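Putative gdp-fucose protein o-fucosyltransferase 1 (Caenorhabditis elegans, PDB 3ZY2) belongs to the GDP-fucose protein O-fucosyltransferase family of the GT-B clan and binds guanosine-5'-diphosphate. Local coordinates at residues A[193-205]-A[310-324]. Sequence-based numbering, arbitrary orientation.
With GDP (guanosine-5'-diphosphate), chain C.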
# COMPACT_ATOMS: atom_id res chain seq x y z
N TRP A 193 -17.64 25.37 -7.81
CA TRP A 193 -17.71 25.92 -6.45
C TRP A 193 -19.14 26.17 -6.02
O TRP A 193 -19.98 26.62 -6.81
CB TRP A 193 -16.88 27.20 -6.29
CG TRP A 193 -15.45 26.95 -6.65
CD1 TRP A 193 -14.82 27.30 -7.81
CD2 TRP A 193 -14.49 26.21 -5.88
NE1 TRP A 193 -13.52 26.85 -7.80
CE2 TRP A 193 -13.29 26.18 -6.62
CE3 TRP A 193 -14.52 25.58 -4.62
CZ2 TRP A 193 -12.13 25.52 -6.16
CZ3 TRP A 193 -13.37 24.94 -4.15
CH2 TRP A 193 -12.18 24.93 -4.92
N SER A 194 -19.39 25.92 -4.74
CA SER A 194 -20.70 26.20 -4.16
C SER A 194 -21.08 27.65 -4.44
O SER A 194 -20.20 28.53 -4.63
CB SER A 194 -20.67 25.94 -2.65
OG SER A 194 -19.75 26.83 -2.02
N SER A 195 -22.37 27.92 -4.47
CA SER A 195 -22.81 29.27 -4.72
C SER A 195 -22.22 30.25 -3.70
O SER A 195 -21.87 31.37 -4.05
CB SER A 195 -24.34 29.33 -4.73
OG SER A 195 -24.84 28.99 -3.47
N ARG A 196 -22.08 29.82 -2.45
CA ARG A 196 -21.51 30.68 -1.40
C ARG A 196 -20.09 31.12 -1.77
O ARG A 196 -19.75 32.30 -1.64
CB ARG A 196 -21.53 29.94 -0.07
CG ARG A 196 -21.00 30.75 1.12
CD ARG A 196 -20.86 29.84 2.34
NE ARG A 196 -20.07 28.65 2.03
CZ ARG A 196 -18.75 28.55 2.13
NH1 ARG A 196 -18.02 29.58 2.57
NH2 ARG A 196 -18.15 27.43 1.79
N ILE A 197 -19.26 30.17 -2.19
CA ILE A 197 -17.88 30.49 -2.56
C ILE A 197 -17.81 31.32 -3.82
O ILE A 197 -17.02 32.28 -3.93
CB ILE A 197 -17.05 29.19 -2.70
CG1 ILE A 197 -16.83 28.62 -1.30
CG2 ILE A 197 -15.73 29.47 -3.40
CD1 ILE A 197 -16.28 27.20 -1.26
N THR A 198 -18.64 30.97 -4.80
CA THR A 198 -18.67 31.71 -6.04
C THR A 198 -19.00 33.18 -5.78
O THR A 198 -18.33 34.08 -6.28
CB THR A 198 -19.66 31.05 -7.01
OG1 THR A 198 -19.20 29.70 -7.27
CG2 THR A 198 -19.78 31.82 -8.32
N GLU A 199 -20.01 33.42 -4.96
CA GLU A 199 -20.42 34.77 -4.65
C GLU A 199 -19.33 35.52 -3.89
O GLU A 199 -19.11 36.72 -4.13
CB GLU A 199 -21.74 34.74 -3.87
CG GLU A 199 -22.96 34.40 -4.76
CD GLU A 199 -22.97 35.15 -6.09
OE1 GLU A 199 -22.95 36.40 -6.09
OE2 GLU A 199 -22.97 34.49 -7.16
N GLN A 200 -18.65 34.84 -2.98
CA GLN A 200 -17.56 35.49 -2.24
C GLN A 200 -16.45 35.92 -3.22
O GLN A 200 -15.88 37.02 -3.11
CB GLN A 200 -16.97 34.55 -1.18
CG GLN A 200 -17.82 34.47 0.09
CD GLN A 200 -17.43 33.34 1.01
OE1 GLN A 200 -16.46 32.61 0.78
NE2 GLN A 200 -18.22 33.16 2.07
N ALA A 201 -16.17 35.06 -4.20
CA ALA A 201 -15.15 35.36 -5.21
C ALA A 201 -15.56 36.54 -6.08
O ALA A 201 -14.75 37.45 -6.32
CB ALA A 201 -14.89 34.13 -6.08
N LYS A 202 -16.81 36.52 -6.55
CA LYS A 202 -17.33 37.60 -7.38
C LYS A 202 -17.26 38.92 -6.63
O LYS A 202 -16.85 39.94 -7.20
CB LYS A 202 -18.76 37.30 -7.82
CG LYS A 202 -18.87 36.19 -8.83
CD LYS A 202 -20.33 35.83 -9.11
CE LYS A 202 -20.44 34.83 -10.27
NZ LYS A 202 -21.85 34.50 -10.64
N LYS A 203 -17.63 38.92 -5.35
CA LYS A 203 -17.62 40.15 -4.57
C LYS A 203 -16.22 40.69 -4.38
O LYS A 203 -16.00 41.89 -4.49
CB LYS A 203 -18.29 39.97 -3.20
CG LYS A 203 -19.79 40.01 -3.25
CD LYS A 203 -20.32 40.10 -1.82
CE LYS A 203 -21.85 40.00 -1.75
NZ LYS A 203 -22.33 38.68 -2.20
N PHE A 204 -15.26 39.80 -4.11
CA PHE A 204 -13.89 40.26 -3.91
C PHE A 204 -13.34 40.87 -5.20
O PHE A 204 -12.67 41.90 -5.18
CB PHE A 204 -12.98 39.12 -3.44
CG PHE A 204 -11.58 39.57 -3.11
CD1 PHE A 204 -10.58 39.62 -4.11
CD2 PHE A 204 -11.25 39.99 -1.82
CE1 PHE A 204 -9.29 40.08 -3.79
CE2 PHE A 204 -9.96 40.41 -1.51
CZ PHE A 204 -8.99 40.46 -2.50
N ILE A 205 -13.60 40.20 -6.33
CA ILE A 205 -13.14 40.70 -7.63
C ILE A 205 -13.76 42.09 -7.89
O ILE A 205 -13.05 43.05 -8.20
CB ILE A 205 -13.44 39.69 -8.75
CG1 ILE A 205 -12.57 38.45 -8.54
CG2 ILE A 205 -13.17 40.29 -10.14
CD1 ILE A 205 -13.17 37.19 -9.21
N GLN A 310 -6.76 38.36 0.02
CA GLN A 310 -7.80 38.21 1.05
C GLN A 310 -7.16 38.17 2.44
O GLN A 310 -6.09 37.58 2.62
CB GLN A 310 -8.55 36.90 0.83
CG GLN A 310 -9.26 36.76 -0.49
CD GLN A 310 -10.13 35.55 -0.48
OE1 GLN A 310 -9.65 34.42 -0.50
NE2 GLN A 310 -11.44 35.77 -0.42
N GLU A 311 -7.82 38.78 3.41
CA GLU A 311 -7.36 38.73 4.81
C GLU A 311 -8.51 38.32 5.71
O GLU A 311 -9.43 39.12 5.90
CB GLU A 311 -6.81 40.09 5.27
CG GLU A 311 -5.42 40.43 4.73
CD GLU A 311 -5.00 41.84 5.07
OE1 GLU A 311 -4.65 42.08 6.25
OE2 GLU A 311 -5.00 42.71 4.17
N PRO A 312 -8.48 37.09 6.26
CA PRO A 312 -7.40 36.11 6.04
C PRO A 312 -7.52 35.46 4.67
O PRO A 312 -8.55 35.64 3.99
CB PRO A 312 -7.64 35.07 7.14
CG PRO A 312 -9.12 35.17 7.43
CD PRO A 312 -9.56 36.56 7.11
N ASP A 313 -6.50 34.70 4.26
CA ASP A 313 -6.53 34.01 2.96
C ASP A 313 -7.33 32.71 3.09
O ASP A 313 -6.85 31.75 3.71
CB ASP A 313 -5.09 33.73 2.44
CG ASP A 313 -5.07 33.22 1.00
OD1 ASP A 313 -5.81 32.30 0.66
OD2 ASP A 313 -4.25 33.72 0.22
N ASP A 314 -8.56 32.70 2.54
CA ASP A 314 -9.47 31.53 2.55
C ASP A 314 -9.14 30.70 1.35
O ASP A 314 -9.28 31.16 0.21
CB ASP A 314 -10.94 31.94 2.40
CG ASP A 314 -11.88 30.74 2.53
OD1 ASP A 314 -12.25 30.44 3.69
OD2 ASP A 314 -12.27 30.09 1.53
N MET A 315 -8.68 29.47 1.57
CA MET A 315 -8.11 28.73 0.46
C MET A 315 -9.11 28.49 -0.68
O MET A 315 -8.71 28.48 -1.85
CB MET A 315 -7.44 27.42 0.90
CG MET A 315 -8.39 26.24 1.09
SD MET A 315 -7.53 24.74 1.66
CE MET A 315 -7.69 25.06 3.38
N TYR A 316 -10.39 28.26 -0.36
CA TYR A 316 -11.33 27.85 -1.40
C TYR A 316 -11.74 29.05 -2.24
O TYR A 316 -11.81 28.96 -3.48
CB TYR A 316 -12.54 27.13 -0.80
CG TYR A 316 -12.13 26.06 0.18
CD1 TYR A 316 -11.54 24.86 -0.26
CD2 TYR A 316 -12.29 26.26 1.57
CE1 TYR A 316 -11.13 23.87 0.66
CE2 TYR A 316 -11.89 25.27 2.48
CZ TYR A 316 -11.31 24.08 2.02
OH TYR A 316 -10.88 23.06 2.87
N THR A 317 -11.99 30.16 -1.56
CA THR A 317 -12.34 31.39 -2.25
C THR A 317 -11.14 31.85 -3.08
O THR A 317 -11.32 32.30 -4.22
CB THR A 317 -12.84 32.49 -1.31
OG1 THR A 317 -13.98 31.99 -0.59
CG2 THR A 317 -13.24 33.73 -2.09
N SER A 318 -9.92 31.63 -2.58
CA SER A 318 -8.72 31.93 -3.40
C SER A 318 -8.70 31.10 -4.67
O SER A 318 -8.42 31.63 -5.74
CB SER A 318 -7.41 31.75 -2.62
OG SER A 318 -7.25 32.79 -1.67
N LEU A 319 -8.94 29.80 -4.55
CA LEU A 319 -9.00 28.96 -5.76
C LEU A 319 -10.05 29.48 -6.75
O LEU A 319 -9.81 29.52 -7.98
CB LEU A 319 -9.32 27.50 -5.37
CG LEU A 319 -8.16 26.76 -4.68
CD1 LEU A 319 -8.71 25.51 -4.04
CD2 LEU A 319 -7.05 26.40 -5.67
N ALA A 320 -11.23 29.83 -6.23
CA ALA A 320 -12.31 30.30 -7.08
C ALA A 320 -11.92 31.60 -7.79
O ALA A 320 -12.16 31.75 -9.00
CB ALA A 320 -13.58 30.49 -6.25
N ILE A 321 -11.30 32.53 -7.06
CA ILE A 321 -10.85 33.80 -7.66
C ILE A 321 -9.84 33.54 -8.76
O ILE A 321 -9.91 34.12 -9.82
CB ILE A 321 -10.28 34.76 -6.59
CG1 ILE A 321 -11.41 35.25 -5.66
CG2 ILE A 321 -9.57 35.98 -7.24
CD1 ILE A 321 -10.92 35.86 -4.39
N MET A 322 -8.88 32.65 -8.50
CA MET A 322 -7.87 32.36 -9.52
C MET A 322 -8.50 31.72 -10.74
O MET A 322 -8.03 31.94 -11.86
CB MET A 322 -6.75 31.48 -8.92
CG MET A 322 -5.95 32.20 -7.80
SD MET A 322 -4.44 31.34 -7.26
CE MET A 322 -5.26 30.17 -6.18
N GLY A 323 -9.56 30.92 -10.55
CA GLY A 323 -10.24 30.29 -11.70
C GLY A 323 -10.95 31.33 -12.56
O GLY A 323 -11.15 31.10 -13.77
N ARG A 324 -11.29 32.48 -11.96
CA ARG A 324 -12.01 33.57 -12.65
C ARG A 324 -11.10 34.63 -13.26
O ARG A 324 -11.59 35.52 -13.98
CB ARG A 324 -12.98 34.25 -11.68
CG ARG A 324 -14.09 33.31 -11.25
CD ARG A 324 -15.04 33.95 -10.22
NE ARG A 324 -15.96 34.85 -10.89
CZ ARG A 324 -17.13 34.51 -11.43
NH1 ARG A 324 -17.59 33.25 -11.37
NH2 ARG A 324 -17.86 35.43 -12.03
PB GDP C . 0.48 21.16 -2.62
O1B GDP C . 0.51 22.61 -2.92
O2B GDP C . 0.31 19.95 -3.60
O3B GDP C . 0.80 20.76 -1.06
O3A GDP C . -1.17 21.48 -2.27
PA GDP C . -2.14 20.67 -1.11
O1A GDP C . -3.41 21.78 -1.53
O2A GDP C . -2.30 19.35 -1.09
O5' GDP C . -1.04 21.27 0.17
C5' GDP C . -1.39 22.50 0.02
C4' GDP C . -1.74 23.36 1.00
O4' GDP C . -1.19 24.38 1.72
C3' GDP C . -3.01 23.74 0.58
O3' GDP C . -4.54 22.98 0.88
C2' GDP C . -3.78 25.32 1.90
O2' GDP C . -4.15 24.59 2.99
C1' GDP C . -2.32 25.74 1.89
N9 GDP C . -2.17 26.48 0.86
C8 GDP C . -1.12 26.16 -0.60
N7 GDP C . -1.56 27.29 -1.05
C5 GDP C . -2.37 28.15 -0.58
C6 GDP C . -3.20 29.67 -0.77
O6 GDP C . -2.88 30.10 -1.78
N1 GDP C . -3.79 29.78 0.12
C2 GDP C . -4.15 29.33 1.22
N2 GDP C . -4.76 29.63 1.95
N3 GDP C . -3.65 27.96 1.82
C4 GDP C . -2.76 27.47 0.80
O HOH W 1 -15.00 28.63 2.16
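Ala201 of helix 195-205 packs as a knob among Thr317, Ala320 and Ile321 of helix 315-324, together with Arg324. Both helices belong to the Rossmann-like domain of this GT-B fold with strands 213-218 and 282-287. Their axes cross at -63° and approach to 8.6 Å, close enough for Ala201 CB to lie 3.7 Å from Ile321 CG1.

Apolar contacts extend the interface on both sides. Ile197 CG2, anti to the backbone N, reaches Ala320 CB, while its CD1 meets Tyr316 CB. Trp193 lays one face of its indole over Ala320: the methyl makes a CH-pi contact 17° off the normal of the five-membered ring. The six-membered ring presses on Leu319, with CZ2 3.5 Å from Leu319 CB. Trp193 NE1 is hydrogen-bonded to Glu343 OE1, which probably helps hold the indole in place. Further along helix 195-205, Phe204 CD1 touches Ile321 CD1, and Gln310 CG lies over one face of the Phe204 ring.

Arg324 reaches back as a second knob, among Thr198, Ala201, Lys202 and Ile205. Its chain bends at chi3 (77°), and one guanidinium face lies against the aliphatic chain of Lys202. Lys202 NZ is 4.3 Å from Arg324 NH2, probably mildly repulsive, and makes a long salt bridge to Glu199 OE2.

Polar links are fewer. Thr317 OG1 lies 2.9 Å from Gln200 OE1, a weak hydrogen bond, though its proton may go to Asp314 OD2 instead. Water 1 bridges Arg196 NH1 and Asp314 OD2. Asp314 is the N-cap of helix 315-324, and its OD2 accepts from Thr317 N through the anti lone pair at 3.1 Å.

The loop before this cap enters the guanosine-5'-diphosphate pocket. Asp313 OD1 accepts from Ser318 OG at 2.8 Å, from above the carboxylate plane, and from guanine N2 at 3.1 Å.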